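Local atomic coordinates of putative isomerase (Streptomyces coelicolor A3, PDB entry 2OQH), a protein that probably catalyses the dehydration of D-glucarate to 5-dehydro-4-deoxy-D-glucarate, using a fold of the enolase superfamily. Residues E253-A258 / K281-H286; G53-A58 / G90-A95; G177-L182 / V208-A213; P198-S203 / T245-V250; E336-E341 / L353-D358. All blocks are in the same frame, centred on the assembly; numbering follows the deposited sequence.

Contact 1. Residues E253-A258 / K281-H286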
# COMPACT_ATOMS: atom_id res chain seq x y z
N GLU A 253 -18.26 1.14 -1.82
CA GLU A 253 -19.37 2.07 -2.04
C GLU A 253 -19.02 3.10 -3.11
O GLU A 253 -19.91 3.71 -3.70
CB GLU A 253 -19.76 2.79 -0.75
CG GLU A 253 -20.48 1.90 0.25
CD GLU A 253 -19.55 1.24 1.27
OE1 GLU A 253 -18.39 0.92 0.93
OE2 GLU A 253 -20.00 1.04 2.42
N ASP A 254 -17.72 3.27 -3.37
CA ASP A 254 -17.24 4.22 -4.38
C ASP A 254 -17.10 3.58 -5.76
O ASP A 254 -17.06 4.28 -6.77
CB ASP A 254 -15.85 4.75 -4.03
CG ASP A 254 -15.82 5.57 -2.76
OD1 ASP A 254 -16.88 6.07 -2.33
OD2 ASP A 254 -14.71 5.72 -2.21
N PHE A 255 -17.02 2.26 -5.79
CA PHE A 255 -16.81 1.56 -7.05
C PHE A 255 -17.85 1.75 -8.15
O PHE A 255 -17.50 2.20 -9.24
CB PHE A 255 -16.63 0.06 -6.80
CG PHE A 255 -15.91 -0.64 -7.91
CD1 PHE A 255 -14.52 -0.67 -7.95
CD2 PHE A 255 -16.63 -1.24 -8.94
CE1 PHE A 255 -13.84 -1.29 -9.00
CE2 PHE A 255 -15.96 -1.87 -10.01
CZ PHE A 255 -14.56 -1.89 -10.04
N ALA A 256 -19.10 1.38 -7.89
CA ALA A 256 -20.16 1.51 -8.88
C ALA A 256 -20.23 2.93 -9.44
O ALA A 256 -20.22 3.12 -10.66
CB ALA A 256 -21.50 1.12 -8.27
N PRO A 257 -20.30 3.95 -8.57
CA PRO A 257 -20.36 5.32 -9.09
C PRO A 257 -19.15 5.66 -9.98
O PRO A 257 -19.30 6.25 -11.04
CB PRO A 257 -20.40 6.17 -7.82
CG PRO A 257 -21.12 5.27 -6.85
CD PRO A 257 -20.46 3.94 -7.11
N ALA A 258 -17.95 5.27 -9.55
CA ALA A 258 -16.75 5.54 -10.32
C ALA A 258 -16.80 4.88 -11.70
O ALA A 258 -16.33 5.45 -12.69
CB ALA A 258 -15.51 5.06 -9.57
N LYS A 281 -8.64 -9.03 -2.39
CA LYS A 281 -8.76 -10.06 -3.42
C LYS A 281 -10.05 -9.77 -4.19
O LYS A 281 -10.12 -9.96 -5.40
CB LYS A 281 -8.85 -11.46 -2.80
CG LYS A 281 -7.59 -11.93 -2.08
CD LYS A 281 -6.48 -12.24 -3.06
CE LYS A 281 -6.80 -13.48 -3.88
NZ LYS A 281 -5.64 -13.89 -4.70
N ALA A 282 -11.06 -9.31 -3.47
CA ALA A 282 -12.35 -8.98 -4.07
C ALA A 282 -12.15 -7.84 -5.08
O ALA A 282 -12.63 -7.90 -6.21
CB ALA A 282 -13.34 -8.56 -3.00
N LEU A 283 -11.43 -6.81 -4.65
CA LEU A 283 -11.16 -5.66 -5.50
C LEU A 283 -10.44 -6.08 -6.78
O LEU A 283 -10.71 -5.54 -7.85
CB LEU A 283 -10.33 -4.62 -4.73
CG LEU A 283 -9.97 -3.32 -5.44
CD1 LEU A 283 -11.20 -2.72 -6.12
CD2 LEU A 283 -9.38 -2.35 -4.43
N ALA A 284 -9.54 -7.04 -6.66
CA ALA A 284 -8.80 -7.53 -7.82
C ALA A 284 -9.80 -8.11 -8.82
O ALA A 284 -9.70 -7.90 -10.03
CB ALA A 284 -7.79 -8.59 -7.40
N ALA A 285 -10.78 -8.85 -8.29
CA ALA A 285 -11.80 -9.44 -9.15
C ALA A 285 -12.57 -8.32 -9.85
O ALA A 285 -12.79 -8.38 -11.06
CB ALA A 285 -12.75 -10.30 -8.31
N HIS A 286 -12.97 -7.31 -9.09
CA HIS A 286 -13.70 -6.17 -9.64
C HIS A 286 -12.93 -5.50 -10.77
O HIS A 286 -13.50 -5.14 -11.80
CB HIS A 286 -13.99 -5.12 -8.55
CG HIS A 286 -15.16 -5.46 -7.66
ND1 HIS A 286 -15.20 -6.59 -6.88
CD2 HIS A 286 -16.30 -4.78 -7.41
CE1 HIS A 286 -16.31 -6.59 -6.17
NE2 HIS A 286 -17.00 -5.51 -6.47
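F255 of helix 252-260 and H286 of helix 277-289 hold their CA atoms 8.7 Å apart, a separation that a phenylalanine ring reaching across from one backbone can fill. With its CG anti to the backbone N (chi1 -158°), F255 points its ring at the second helix. H286 meets one face of it in an edge-to-face pair: the imidazole edge carrying CD2 comes down toward the rim of the phenyl, with the planes at 86° and the centroids 5.0 Å apart. The CB of H286 adds an off-centre CH-pi contact, lying 3.6 Å from F255 CZ. L283 touches more lightly, its CD1 4.2 Å from F255 CE1. The imidazole is held from behind by its own helix, since H286 ND1 donates to A282 O (3.0 Å), an oxygen that also accepts the H286 backbone N-H. F252 and F290 bring further rings to H286 and F255. With an alanine at F255, the edge of H286 would probably lose the face it meets and a gap would open between the helices. Two neighbouring beta-alpha units of the barrel are thus joined by aromatic and apolar packing, while the histidine's polar N-H is satisfied within its own helix.

Contact 2. Residues G53-A58 / G90-A95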
# COMPACT_ATOMS: atom_id res chain seq x y z
N GLY A 53 -0.73 5.24 15.36
CA GLY A 53 -0.65 4.73 16.71
C GLY A 53 -1.89 4.85 17.58
O GLY A 53 -2.89 4.16 17.35
N ALA A 54 -1.83 5.74 18.57
CA ALA A 54 -2.92 5.94 19.52
C ALA A 54 -4.35 5.77 19.01
O ALA A 54 -5.08 4.91 19.48
CB ALA A 54 -2.76 7.30 20.21
N PRO A 55 -4.77 6.58 18.03
CA PRO A 55 -6.16 6.39 17.57
C PRO A 55 -6.51 5.01 16.98
O PRO A 55 -7.61 4.49 17.21
CB PRO A 55 -6.36 7.54 16.58
CG PRO A 55 -4.99 7.74 16.02
CD PRO A 55 -4.09 7.61 17.24
N VAL A 56 -5.60 4.41 16.22
CA VAL A 56 -5.88 3.11 15.62
C VAL A 56 -5.85 2.03 16.69
O VAL A 56 -6.68 1.12 16.69
CB VAL A 56 -4.87 2.76 14.52
CG1 VAL A 56 -5.19 1.38 13.96
CG2 VAL A 56 -4.93 3.80 13.41
N ALA A 57 -4.89 2.15 17.60
CA ALA A 57 -4.76 1.20 18.69
C ALA A 57 -6.01 1.25 19.56
O ALA A 57 -6.46 0.22 20.06
CB ALA A 57 -3.53 1.52 19.53
N ALA A 58 -6.59 2.44 19.72
CA ALA A 58 -7.80 2.58 20.54
C ALA A 58 -8.99 1.83 19.93
O ALA A 58 -9.77 1.21 20.65
CB ALA A 58 -8.14 4.05 20.71
N GLY A 90 -13.72 6.28 9.72
CA GLY A 90 -13.08 6.45 8.44
C GLY A 90 -11.88 5.56 8.20
O GLY A 90 -11.86 4.40 8.61
N TYR A 91 -10.88 6.11 7.53
CA TYR A 91 -9.65 5.41 7.21
C TYR A 91 -9.08 4.63 8.40
O TYR A 91 -8.74 3.45 8.28
CB TYR A 91 -8.63 6.44 6.71
CG TYR A 91 -7.42 5.92 5.96
CD1 TYR A 91 -7.12 4.56 5.90
CD2 TYR A 91 -6.57 6.80 5.32
CE1 TYR A 91 -5.99 4.09 5.20
CE2 TYR A 91 -5.44 6.36 4.62
CZ TYR A 91 -5.15 5.01 4.56
OH TYR A 91 -4.05 4.59 3.84
N LEU A 92 -8.97 5.28 9.56
CA LEU A 92 -8.41 4.60 10.72
C LEU A 92 -9.25 3.39 11.11
O LEU A 92 -8.73 2.43 11.66
CB LEU A 92 -8.29 5.56 11.92
CG LEU A 92 -7.46 6.83 11.73
CD1 LEU A 92 -7.11 7.42 13.09
CD2 LEU A 92 -6.19 6.53 10.94
N GLY A 93 -10.56 3.45 10.82
CA GLY A 93 -11.42 2.32 11.13
C GLY A 93 -11.05 1.12 10.28
O GLY A 93 -10.89 0.01 10.78
N TYR A 94 -10.92 1.34 8.97
CA TYR A 94 -10.54 0.25 8.07
C TYR A 94 -9.17 -0.30 8.46
O TYR A 94 -8.95 -1.50 8.45
CB TYR A 94 -10.48 0.75 6.62
CG TYR A 94 -11.83 0.94 5.97
CD1 TYR A 94 -12.66 -0.16 5.69
CD2 TYR A 94 -12.28 2.20 5.61
CE1 TYR A 94 -13.90 0.01 5.07
CE2 TYR A 94 -13.52 2.38 4.99
CZ TYR A 94 -14.33 1.29 4.72
OH TYR A 94 -15.56 1.48 4.12
N ALA A 95 -8.25 0.60 8.80
CA ALA A 95 -6.89 0.22 9.19
C ALA A 95 -6.86 -0.61 10.47
O ALA A 95 -6.05 -1.53 10.60
CB ALA A 95 -6.02 1.46 9.35
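L92 of helix 85-112 lies against P55 and V56 of helix 54-63, where the axes of the short helical pieces 54-58 and 90-95 approach to 9.0 Å and cross at -55°. The inner half of the contact belongs to V56, a buried residue. Its two methyls are divided between two tasks: CG1, anti to the backbone N (chi1 179°), comes to 4.4 Å from A95 C, while CG2 rests 3.9 Å from L92 CD2 and also comes near L92 CB. V56 is enclosed further by T50 of strand 45-51 and by A96, and T50 OG1 is hydrogen-bonded to A95 O, so the same part of helix 85-112 is tied to the sheet as well.

The outer half is different in character. P55 is exposed, yet its ring makes the shortest approach between the segments: L92 CD1 sits 3.6 Å from P55 CB and equally close to P55 CG, a methyl set against one side of the pyrrolidine. L92 thus forks, one methyl turned to the proline at the surface and the other to the valine inside, and it leans on W52 too. Close fit and deep burial need not coincide, as this pair illustrates. Both helices belong to the capping domain of the enolase superfamily, in which helices pack beside a three-stranded antiparallel sheet. With no hydrogen bond passing between the segments, their mutual attachment is apolar and rests on the shapes of three branched or cyclic side chains.

Contact 3. Residues G177-L182 / V208-A213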
# COMPACT_ATOMS: atom_id res chain seq x y z
N GLY A 177 6.15 22.96 -12.76
CA GLY A 177 7.40 22.41 -12.26
C GLY A 177 7.44 20.90 -12.30
O GLY A 177 8.47 20.30 -12.62
N ASP A 178 6.32 20.27 -11.96
CA ASP A 178 6.25 18.82 -11.97
C ASP A 178 6.49 18.34 -13.40
O ASP A 178 7.29 17.43 -13.64
CB ASP A 178 4.88 18.32 -11.49
CG ASP A 178 4.60 18.70 -10.05
OD1 ASP A 178 5.56 18.93 -9.28
OD2 ASP A 178 3.40 18.76 -9.68
N VAL A 179 5.79 18.97 -14.34
CA VAL A 179 5.93 18.61 -15.75
C VAL A 179 7.38 18.75 -16.20
O VAL A 179 7.91 17.89 -16.91
CB VAL A 179 5.02 19.49 -16.63
CG1 VAL A 179 5.17 19.10 -18.10
CG2 VAL A 179 3.57 19.36 -16.19
N ALA A 180 8.03 19.84 -15.79
CA ALA A 180 9.43 20.09 -16.16
C ALA A 180 10.30 18.95 -15.65
O ALA A 180 11.18 18.47 -16.36
CB ALA A 180 9.90 21.42 -15.56
N ILE A 181 10.05 18.52 -14.42
CA ILE A 181 10.80 17.43 -13.81
C ILE A 181 10.61 16.12 -14.57
O ILE A 181 11.58 15.44 -14.91
CB ILE A 181 10.37 17.21 -12.35
CG1 ILE A 181 10.80 18.40 -11.50
CG2 ILE A 181 10.96 15.91 -11.81
CD1 ILE A 181 10.30 18.35 -10.10
N LEU A 182 9.35 15.78 -14.84
CA LEU A 182 9.05 14.54 -15.55
C LEU A 182 9.71 14.48 -16.93
O LEU A 182 10.17 13.42 -17.35
CB LEU A 182 7.53 14.37 -15.67
CG LEU A 182 6.82 14.19 -14.32
CD1 LEU A 182 5.32 14.31 -14.49
CD2 LEU A 182 7.20 12.83 -13.73
N VAL A 208 -5.81 19.04 -16.67
CA VAL A 208 -6.00 18.83 -18.10
C VAL A 208 -4.82 19.42 -18.87
O VAL A 208 -4.26 18.76 -19.75
CB VAL A 208 -7.31 19.51 -18.58
CG1 VAL A 208 -7.46 19.38 -20.09
CG2 VAL A 208 -8.50 18.87 -17.89
N ARG A 209 -4.44 20.65 -18.54
CA ARG A 209 -3.32 21.31 -19.20
C ARG A 209 -2.02 20.53 -19.00
O ARG A 209 -1.30 20.25 -19.96
CB ARG A 209 -3.15 22.75 -18.67
CG ARG A 209 -4.23 23.73 -19.12
CD ARG A 209 -3.97 25.13 -18.56
NE ARG A 209 -2.73 25.71 -19.07
CZ ARG A 209 -2.14 26.80 -18.60
NH1 ARG A 209 -2.68 27.47 -17.58
NH2 ARG A 209 -1.02 27.23 -19.15
N ALA A 210 -1.73 20.16 -17.76
CA ALA A 210 -0.52 19.40 -17.47
C ALA A 210 -0.58 18.01 -18.09
O ALA A 210 0.40 17.55 -18.68
CB ALA A 210 -0.32 19.29 -15.96
N GLY A 211 -1.73 17.35 -17.97
CA GLY A 211 -1.91 16.02 -18.53
C GLY A 211 -1.62 15.99 -20.01
O GLY A 211 -0.93 15.11 -20.52
N ILE A 212 -2.16 16.98 -20.72
CA ILE A 212 -1.94 17.08 -22.15
C ILE A 212 -0.43 17.20 -22.44
O ILE A 212 0.09 16.55 -23.34
CB ILE A 212 -2.68 18.29 -22.73
CG1 ILE A 212 -4.19 18.05 -22.63
CG2 ILE A 212 -2.27 18.53 -24.17
CD1 ILE A 212 -5.03 19.22 -23.09
N ALA A 213 0.25 18.02 -21.65
CA ALA A 213 1.69 18.21 -21.82
C ALA A 213 2.50 16.96 -21.49
O ALA A 213 3.59 16.76 -22.02
CB ALA A 213 2.16 19.37 -20.95
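V179 of helix 175-188 turns its isopropyl group toward A210 and A213 of helix 204-214, and its two methyls are shared out between them. CG2 goes to the first alanine, 3.9 Å from A210 CB; CG1 goes to the second, 4.2 Å from A213 CB. The preference is marked at A210, where V179 CG1 stays 5.9 Å from A210 CB, and milder at A213, where V179 CG2 is 5.0 Å from A213 CB. The side-chain rotation produces it. With CG1 anti to the backbone N (chi1 -180°), CG2 falls beside that nitrogen, and the line joining the two methyls runs much the same way as the line from one alanine CB to the other. The alanines, three residues apart on one side of their helix, offer one methyl each, with A210 CB and A213 CB 5.6 Å from each other.

These are helices of consecutive beta-alpha units in the TIM barrel. Helix 175-188 follows strand 166-170 and helix 204-214 follows strand 193-197, the two strands being parallel neighbours in the barrel wall, so the contact lies in the outer layer of helices. Small residues let the backbones come near one another, with the CA atoms of V179 and A210 only 6.7 Å apart.

The surroundings extend the same apolar seam. L214, one residue beyond A213, receives both V179 and L182, while A210 also touches the indole of W202. Next to V179, the carboxylate of D178 makes a salt bridge with R136 and accepts a hydrogen bond from the backbone N of T172.

Contact 4. Residues P198-S203 / T245-V250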
# COMPACT_ATOMS: atom_id res chain seq x y z
N PRO A 198 0.30 13.78 -7.69
CA PRO A 198 0.11 15.11 -7.10
C PRO A 198 -0.73 15.05 -5.83
O PRO A 198 -0.95 16.07 -5.17
CB PRO A 198 -0.60 15.89 -8.21
CG PRO A 198 -0.19 15.17 -9.47
CD PRO A 198 -0.29 13.73 -9.05
N ASN A 199 -1.21 13.86 -5.49
CA ASN A 199 -2.04 13.69 -4.30
C ASN A 199 -3.21 14.66 -4.30
O ASN A 199 -3.50 15.32 -3.31
CB ASN A 199 -1.20 13.89 -3.03
CG ASN A 199 -0.22 12.76 -2.82
OD1 ASN A 199 -0.62 11.62 -2.57
ND2 ASN A 199 1.07 13.07 -2.92
N ALA A 200 -3.87 14.73 -5.45
CA ALA A 200 -5.04 15.57 -5.64
C ALA A 200 -4.78 17.04 -5.36
O ALA A 200 -5.69 17.76 -4.93
CB ALA A 200 -6.18 15.06 -4.76
N ALA A 201 -3.56 17.50 -5.62
CA ALA A 201 -3.22 18.90 -5.38
C ALA A 201 -3.51 19.82 -6.57
O ALA A 201 -3.54 21.04 -6.41
CB ALA A 201 -1.76 19.03 -4.97
N TRP A 202 -3.72 19.26 -7.76
CA TRP A 202 -4.01 20.09 -8.93
C TRP A 202 -5.50 20.29 -9.14
O TRP A 202 -6.30 19.40 -8.83
CB TRP A 202 -3.46 19.48 -10.21
CG TRP A 202 -2.00 19.18 -10.25
CD1 TRP A 202 -1.02 19.67 -9.44
CD2 TRP A 202 -1.34 18.35 -11.22
NE1 TRP A 202 0.21 19.21 -9.85
CE2 TRP A 202 0.04 18.40 -10.94
CE3 TRP A 202 -1.79 17.57 -12.30
CZ2 TRP A 202 0.98 17.70 -11.70
CZ3 TRP A 202 -0.84 16.88 -13.06
CH2 TRP A 202 0.52 16.95 -12.76
N SER A 203 -5.87 21.44 -9.69
CA SER A 203 -7.26 21.73 -10.00
C SER A 203 -7.57 20.94 -11.26
O SER A 203 -6.65 20.47 -11.93
CB SER A 203 -7.45 23.22 -10.28
OG SER A 203 -6.80 23.59 -11.48
N THR A 245 -5.94 5.93 -9.05
CA THR A 245 -6.40 6.52 -7.80
C THR A 245 -6.32 5.60 -6.59
O THR A 245 -6.37 4.37 -6.71
CB THR A 245 -7.88 6.97 -7.89
OG1 THR A 245 -8.19 7.83 -6.78
CG2 THR A 245 -8.81 5.75 -7.81
N ASN A 246 -6.18 6.22 -5.43
CA ASN A 246 -6.19 5.52 -4.15
C ASN A 246 -6.76 6.55 -3.19
O ASN A 246 -6.56 6.48 -1.99
CB ASN A 246 -4.79 5.04 -3.72
CG ASN A 246 -3.82 6.17 -3.45
OD1 ASN A 246 -4.05 7.02 -2.58
ND2 ASN A 246 -2.72 6.19 -4.18
N MSE A 247 -7.50 7.50 -3.77
CA MSE A 247 -8.14 8.58 -3.03
C MSE A 247 -9.62 8.82 -3.36
O MSE A 247 -10.38 9.18 -2.47
CB MSE A 247 -7.38 9.90 -3.23
CG MSE A 247 -6.01 9.94 -2.55
SE MSE A 247 -5.08 11.61 -2.86
CE MSE A 247 -6.13 12.76 -1.73
N CYS A 248 -10.03 8.64 -4.61
CA CYS A 248 -11.44 8.88 -4.95
C CYS A 248 -12.27 7.59 -4.96
O CYS A 248 -13.50 7.64 -5.03
CB CYS A 248 -11.58 9.64 -6.28
SG CYS A 248 -11.31 8.71 -7.78
N VAL A 249 -11.59 6.45 -4.90
CA VAL A 249 -12.24 5.14 -4.84
C VAL A 249 -11.44 4.37 -3.78
O VAL A 249 -10.43 3.75 -4.10
CB VAL A 249 -12.15 4.36 -6.17
CG1 VAL A 249 -12.69 2.95 -5.98
CG2 VAL A 249 -12.93 5.08 -7.26
N VAL A 250 -11.90 4.44 -2.53
CA VAL A 250 -11.20 3.77 -1.42
C VAL A 250 -12.07 2.81 -0.62
O VAL A 250 -11.70 2.38 0.47
CB VAL A 250 -10.60 4.82 -0.45
CG1 VAL A 250 -9.71 5.79 -1.21
CG2 VAL A 250 -11.71 5.58 0.26
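M247, present as selenomethionine, lays the end of its side chain on the backbone turn at N199 and A200. Its SE atom stands 3.9 Å from N199 C, and its CE methyl meets A200 CB at 3.8 Å. The chain runs out extended at chi2 and then bends at chi3 (73°), which swings the terminal methyl round to the alanine. On the other side N199 and A200 both have positive phi, a tight bend that presents peptide atoms and the A200 methyl to the selenium end. This surface shell is van der Waals in kind, methyl on methyl and selenium against peptide, with no hydrogen bond across it.

A second shell fixes the backbone that carries M247. T245 OG1 accepts from M247 N (3.1 Å) and, nearly straight, from C248 N (3.0 Å, 177°), an ST turn and an ST motif on one oxygen. The same hydroxyl is hydrogen-bonded to D224, whose carboxylate also takes the N-H of N246. D224 reaches the facing loop as well, through a backbone bond with A200, and so helps set both. Farther along, W202 receives P198 CG over the centre of one ring face, 3.5 Å above the plane, and D197 accepts from N199 N.

Both loops leave the C-terminal ends of parallel strands, 193-197 and 243-245. That rim of a TIM barrel is where enolase superfamily enzymes place their active site.

Contact 5. Residues E336-E341 / L353-D358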
# COMPACT_ATOMS: atom_id res chain seq x y z
N GLU A 336 12.22 -10.53 11.06
CA GLU A 336 13.41 -10.69 10.24
C GLU A 336 13.20 -9.97 8.91
O GLU A 336 12.11 -10.04 8.32
CB GLU A 336 13.67 -12.18 10.00
CG GLU A 336 14.13 -12.90 11.25
CD GLU A 336 15.61 -12.65 11.54
OE1 GLU A 336 16.46 -13.24 10.83
OE2 GLU A 336 15.92 -11.87 12.47
N PRO A 337 14.23 -9.28 8.41
CA PRO A 337 14.10 -8.56 7.13
C PRO A 337 13.60 -9.43 5.97
O PRO A 337 13.97 -10.60 5.84
CB PRO A 337 15.52 -8.04 6.88
CG PRO A 337 16.06 -7.86 8.27
CD PRO A 337 15.58 -9.11 8.97
N LEU A 338 12.75 -8.84 5.13
CA LEU A 338 12.23 -9.54 3.97
C LEU A 338 13.31 -9.47 2.90
O LEU A 338 14.16 -8.59 2.92
CB LEU A 338 10.95 -8.86 3.47
CG LEU A 338 9.80 -8.78 4.47
CD1 LEU A 338 8.68 -7.94 3.88
CD2 LEU A 338 9.31 -10.18 4.82
N HIS A 339 13.26 -10.40 1.95
CA HIS A 339 14.26 -10.45 0.89
C HIS A 339 14.01 -9.44 -0.23
O HIS A 339 13.21 -9.69 -1.13
CB HIS A 339 14.30 -11.87 0.31
CG HIS A 339 15.51 -12.15 -0.52
ND1 HIS A 339 15.71 -11.58 -1.76
CD2 HIS A 339 16.59 -12.94 -0.29
CE1 HIS A 339 16.86 -12.01 -2.26
NE2 HIS A 339 17.41 -12.83 -1.39
N LEU A 340 14.69 -8.30 -0.16
CA LEU A 340 14.58 -7.25 -1.17
C LEU A 340 15.89 -7.19 -1.94
O LEU A 340 16.91 -6.78 -1.39
CB LEU A 340 14.31 -5.89 -0.52
CG LEU A 340 14.40 -4.68 -1.46
CD1 LEU A 340 13.40 -4.82 -2.60
CD2 LEU A 340 14.14 -3.40 -0.68
N GLU A 341 15.85 -7.60 -3.20
CA GLU A 341 17.06 -7.62 -4.02
C GLU A 341 16.79 -7.19 -5.46
O GLU A 341 15.86 -7.67 -6.10
CB GLU A 341 17.63 -9.04 -4.03
CG GLU A 341 18.95 -9.21 -4.79
CD GLU A 341 19.29 -10.68 -5.05
OE1 GLU A 341 18.92 -11.53 -4.22
OE2 GLU A 341 19.92 -10.98 -6.09
N LEU A 353 1.99 -15.78 7.47
CA LEU A 353 2.67 -14.72 6.74
C LEU A 353 4.13 -15.05 6.44
O LEU A 353 4.76 -14.41 5.60
CB LEU A 353 2.61 -13.40 7.52
CG LEU A 353 1.23 -12.78 7.75
CD1 LEU A 353 1.37 -11.58 8.67
CD2 LEU A 353 0.62 -12.37 6.41
N GLY A 354 4.66 -16.06 7.13
CA GLY A 354 6.04 -16.46 6.92
C GLY A 354 7.05 -15.57 7.62
O GLY A 354 8.16 -15.39 7.14
N VAL A 355 6.66 -15.01 8.77
CA VAL A 355 7.56 -14.14 9.52
C VAL A 355 7.48 -14.42 11.02
O VAL A 355 6.44 -14.85 11.52
CB VAL A 355 7.24 -12.65 9.29
CG1 VAL A 355 7.33 -12.32 7.81
CG2 VAL A 355 5.85 -12.32 9.84
N SER A 356 8.59 -14.18 11.71
CA SER A 356 8.67 -14.40 13.15
C SER A 356 8.89 -13.08 13.88
O SER A 356 9.80 -12.33 13.53
CB SER A 356 9.81 -15.36 13.47
OG SER A 356 9.87 -15.60 14.87
N VAL A 357 8.08 -12.81 14.89
CA VAL A 357 8.18 -11.55 15.62
C VAL A 357 9.03 -11.60 16.89
O VAL A 357 8.84 -12.45 17.75
CB VAL A 357 6.79 -11.02 16.02
CG1 VAL A 357 6.93 -9.66 16.71
CG2 VAL A 357 5.91 -10.92 14.79
N ASP A 358 9.96 -10.65 17.00
CA ASP A 358 10.84 -10.52 18.16
C ASP A 358 10.07 -9.70 19.20
O ASP A 358 9.94 -8.47 19.06
CB ASP A 358 12.11 -9.78 17.76
CG ASP A 358 13.12 -9.68 18.88
OD1 ASP A 358 12.73 -9.36 20.02
OD2 ASP A 358 14.32 -9.90 18.61
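The coil leading into the short antiparallel hairpin of strands 340-341 and 344-346 runs past the chain that precedes helix 359-368, and the two meet at L338 with V355 and at E336 with S356. The side-chain part is one methyl-to-methyl contact, L338 CD2 to V355 CG1 at 4.2 Å, between side chains that cross obliquely. V355 has CG1 anti to its carbonyl carbon (chi1 -58°), which puts that methyl on the side where the leucine branch arrives. L338 is held from beneath by T306 and L310 of helix 303-315, and V355 rests on I335, so the pair forms the outer edge of a larger apolar patch.

At E336 and S356 the backbones themselves draw near. Their CA atoms are 6.7 Å apart and E336 N is 3.9 Å from S356 O, a proximity without a hydrogen bond. Stronger ties lie alongside: L338 N is hydrogen-bonded to the hydroxyl of Y327, and D358, joined to I334 by a backbone hydrogen bond, also N-caps helix 359-368, its OD1 accepting from K361 N. The E336 and D358 carboxylates, with OE2 and OD2 6.6 Å apart, would probably repel each other mildly.

L353 N donates to D106 of helix 85-112. The arrangement fits the enolase superfamily fold, in which chain following the barrel strands packs back against the N-terminal capping domain.

Contact 2 comes first along the chain, in the N-terminal capping domain; the other four fall in the C-terminal, barrel-bearing part. Contacts 3 and 4 interleave in sequence and touch through W202, whose NE1 probably bonds to D178; their centres are 16 Å apart. Contact 4 also meets contact 1, where V249 packs on A258, with 17 Å between centres. Contact 2 stops about 4 Å short of contact 1 and about 5 Å short of contact 4 at the nearest atoms, so the cap lies close beside the strand-end rim where the active site is probably placed, as in relatives. Contact 5, last in order, sits across the chain's centre from contacts 1, 3 and 4.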